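Local coordinates for protein transcriptional regulator (Methanobacterium thermoautotrophicum, PDB 3BPV) that probably binds DNA as a dimeric winged-helix repressor of the MarR family and regulates transcription, at residues A[16-21]-A[101-106]. Numbering follows the deposited sequence.
Sequences VFIGRE and LKVEER
Two helices of the MarR fold meet here, the N-terminal helix 3-21 through its last turn and helix 97-111, which follows the winged-helix part, through its middle. Their short segments cross at 133°, with the axes 10.4 Å apart at the closest. Val103 sits at the centre. Its CG1, anti to the backbone N, meets three residues of 16-21: the Phe17 ring, the tip of Ile18 and the CB of Glu21.

Glu21 can be followed from its root. Glu21 CB rests on the two methyls of Val103, with Val103 CG1 at 3.9 Å. CG lies over one face of the Phe17 ring, toward the rim, within its own helix. The chain then bends at chi2 and brings the carboxylate to Arg106. There Glu21 OE2 forms a salt bridge with NH2 of Arg106, 2.5 Å apart in the model. OE2 also sits too close to CZ of Arg106, so its place is less sure. OE1 stays farther from the guanidinium, nearest to NH1. OE2 lies over a face of the guanidinium, and the two flat groups are 73° apart. This is not the coplanar, two-pronged pairing. An alanine here would keep CB but remove CG and the carboxylate, and would probably leave Arg106 less tied to 16-21 and that face of the Phe17 ring less covered.

Phe17 has CG anti to its backbone N (chi1 -164°). Its ring edge faces the carbonyl of Val103, with Phe17 CE2 3.5 Å from Val103 O. CE2 of Phe17 also touches Val103 CG1 at 3.7 Å. The ring meets Trp107 as well. Ile18 ends with CD1 3.8 Å from Val103 CG1. CD1 also packs against Glu104, whose OE2 is hydrogen-bonded to His14 on helix 3-21. Glu104 also packs on Lys4 of the second subunit, so the contact lies beside the dimer interface.

Val103 CG1 thus gives an apolar, undirected contact with three side chains, while the one-oxygen pairing of Glu21 with Arg106 probably adds an attraction that depends little on orientation.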
loop_
_atom_site.group_PDB
_atom_site.type_symbol
_atom_site.label_atom_id
_atom_site.label_comp_id
_atom_site.label_asym_id
_atom_site.label_seq_id
_atom_site.Cartn_x
_atom_site.Cartn_y
_atom_site.Cartn_z
ATOM N N VAL A 16 -2.788 6.109 8.567
ATOM C CA VAL A 16 -3.460 7.124 9.373
ATOM C C VAL A 16 -2.559 7.566 10.528
ATOM O O VAL A 16 -2.469 8.756 10.834
ATOM C CB VAL A 16 -4.800 6.593 9.937
ATOM C CG1 VAL A 16 -5.389 7.593 10.927
ATOM C CG2 VAL A 16 -5.785 6.358 8.799
ATOM N N PHE A 17 -1.885 6.616 11.164
ATOM C CA PHE A 17 -1.003 6.935 12.288
ATOM C C PHE A 17 0.164 7.827 11.847
ATOM O O PHE A 17 0.490 8.817 12.512
ATOM C CB PHE A 17 -0.459 5.642 12.901
ATOM C CG PHE A 17 0.129 5.815 14.271
ATOM C CD1 PHE A 17 -0.694 5.963 15.379
ATOM C CD2 PHE A 17 1.506 5.824 14.453
ATOM C CE1 PHE A 17 -0.155 6.117 16.656
ATOM C CE2 PHE A 17 2.058 5.977 15.724
ATOM C CZ PHE A 17 1.222 6.124 16.829
ATOM N N ILE A 18 0.808 7.469 10.738
ATOM C CA ILE A 18 1.924 8.249 10.206
ATOM C C ILE A 18 1.466 9.670 9.882
ATOM O O ILE A 18 2.131 10.645 10.219
ATOM C CB ILE A 18 2.479 7.610 8.902
ATOM C CG1 ILE A 18 3.285 6.361 9.239
ATOM C CG2 ILE A 18 3.330 8.617 8.129
ATOM C CD1 ILE A 18 4.524 6.636 10.039
ATOM N N GLY A 19 0.321 9.777 9.223
ATOM C CA GLY A 19 -0.196 11.080 8.855
ATOM C C GLY A 19 -0.482 11.976 10.042
ATOM O O GLY A 19 -0.276 13.188 9.972
ATOM N N ARG A 20 -0.950 11.385 11.135
ATOM C CA ARG A 20 -1.276 12.143 12.338
ATOM C C ARG A 20 -0.038 12.513 13.144
ATOM O O ARG A 20 0.127 13.664 13.552
ATOM C CB ARG A 20 -2.234 11.337 13.221
ATOM C CG ARG A 20 -3.506 10.899 12.520
ATOM C CD ARG A 20 -4.382 12.076 12.114
ATOM N NE ARG A 20 -5.047 12.690 13.258
ATOM C CZ ARG A 20 -5.966 13.646 13.161
ATOM N NH1 ARG A 20 -6.330 14.100 11.970
ATOM N NH2 ARG A 20 -6.527 14.143 14.254
ATOM N N GLU A 21 0.837 11.537 13.362
ATOM C CA GLU A 21 2.044 11.755 14.151
ATOM C C GLU A 21 3.116 12.569 13.438
ATOM O O GLU A 21 3.869 13.297 14.076
ATOM C CB GLU A 21 2.626 10.404 14.582
ATOM C CG GLU A 21 1.677 9.570 15.428
ATOM C CD GLU A 21 1.632 10.003 16.882
ATOM O OE1 GLU A 21 1.504 11.216 17.152
ATOM O OE2 GLU A 21 1.716 9.119 17.760
ATOM N N LEU A 101 11.361 6.398 12.948
ATOM C CA LEU A 101 11.495 5.081 13.556
ATOM C C LEU A 101 10.788 5.010 14.906
ATOM O O LEU A 101 10.273 3.961 15.279
ATOM C CB LEU A 101 12.975 4.702 13.701
ATOM C CG LEU A 101 13.711 4.477 12.374
ATOM C CD1 LEU A 101 15.163 4.117 12.640
ATOM C CD2 LEU A 101 13.033 3.366 11.586
ATOM N N LYS A 102 10.759 6.118 15.640
ATOM C CA LYS A 102 10.081 6.137 16.931
ATOM C C LYS A 102 8.578 5.998 16.704
ATOM O O LYS A 102 7.883 5.310 17.457
ATOM C CB LYS A 102 10.374 7.436 17.685
ATOM C CG LYS A 102 9.709 7.500 19.053
ATOM C CD LYS A 102 9.892 8.855 19.715
ATOM C CE LYS A 102 9.170 8.902 21.054
ATOM N NZ LYS A 102 7.721 8.584 20.903
ATOM N N VAL A 103 8.075 6.661 15.666
ATOM C CA VAL A 103 6.656 6.576 15.343
ATOM C C VAL A 103 6.320 5.143 14.916
ATOM O O VAL A 103 5.264 4.620 15.280
ATOM C CB VAL A 103 6.290 7.577 14.228
ATOM C CG1 VAL A 103 4.874 7.317 13.720
ATOM C CG2 VAL A 103 6.405 9.004 14.778
ATOM N N GLU A 104 7.218 4.508 14.166
ATOM C CA GLU A 104 6.990 3.125 13.740
ATOM C C GLU A 104 6.870 2.225 14.963
ATOM O O GLU A 104 5.993 1.364 15.031
ATOM C CB GLU A 104 8.139 2.612 12.864
ATOM C CG GLU A 104 8.192 3.161 11.442
ATOM C CD GLU A 104 6.949 2.830 10.627
ATOM O OE1 GLU A 104 6.254 1.845 10.954
ATOM O OE2 GLU A 104 6.680 3.553 9.647
ATOM N N GLU A 105 7.761 2.427 15.931
ATOM C CA GLU A 105 7.767 1.642 17.161
ATOM C C GLU A 105 6.463 1.832 17.933
ATOM O O GLU A 105 5.877 0.867 18.425
ATOM C CB GLU A 105 8.952 2.057 18.039
ATOM C CG GLU A 105 9.091 1.253 19.321
ATOM C CD GLU A 105 10.260 1.720 20.171
ATOM O OE1 GLU A 105 11.403 1.737 19.662
ATOM O OE2 GLU A 105 10.036 2.066 21.347
ATOM N N ARG A 106 6.019 3.081 18.050
ATOM C CA ARG A 106 4.780 3.378 18.758
ATOM C C ARG A 106 3.589 2.704 18.078
ATOM O O ARG A 106 2.699 2.172 18.744
ATOM C CB ARG A 106 4.551 4.895 18.824
ATOM C CG ARG A 106 5.518 5.645 19.737
ATOM C CD ARG A 106 5.265 7.147 19.670
ATOM N NE ARG A 106 3.880 7.477 20.005
ATOM C CZ ARG A 106 3.352 8.692 19.903
ATOM N NH1 ARG A 106 4.091 9.707 19.474
ATOM N NH2 ARG A 106 2.084 8.894 20.231
#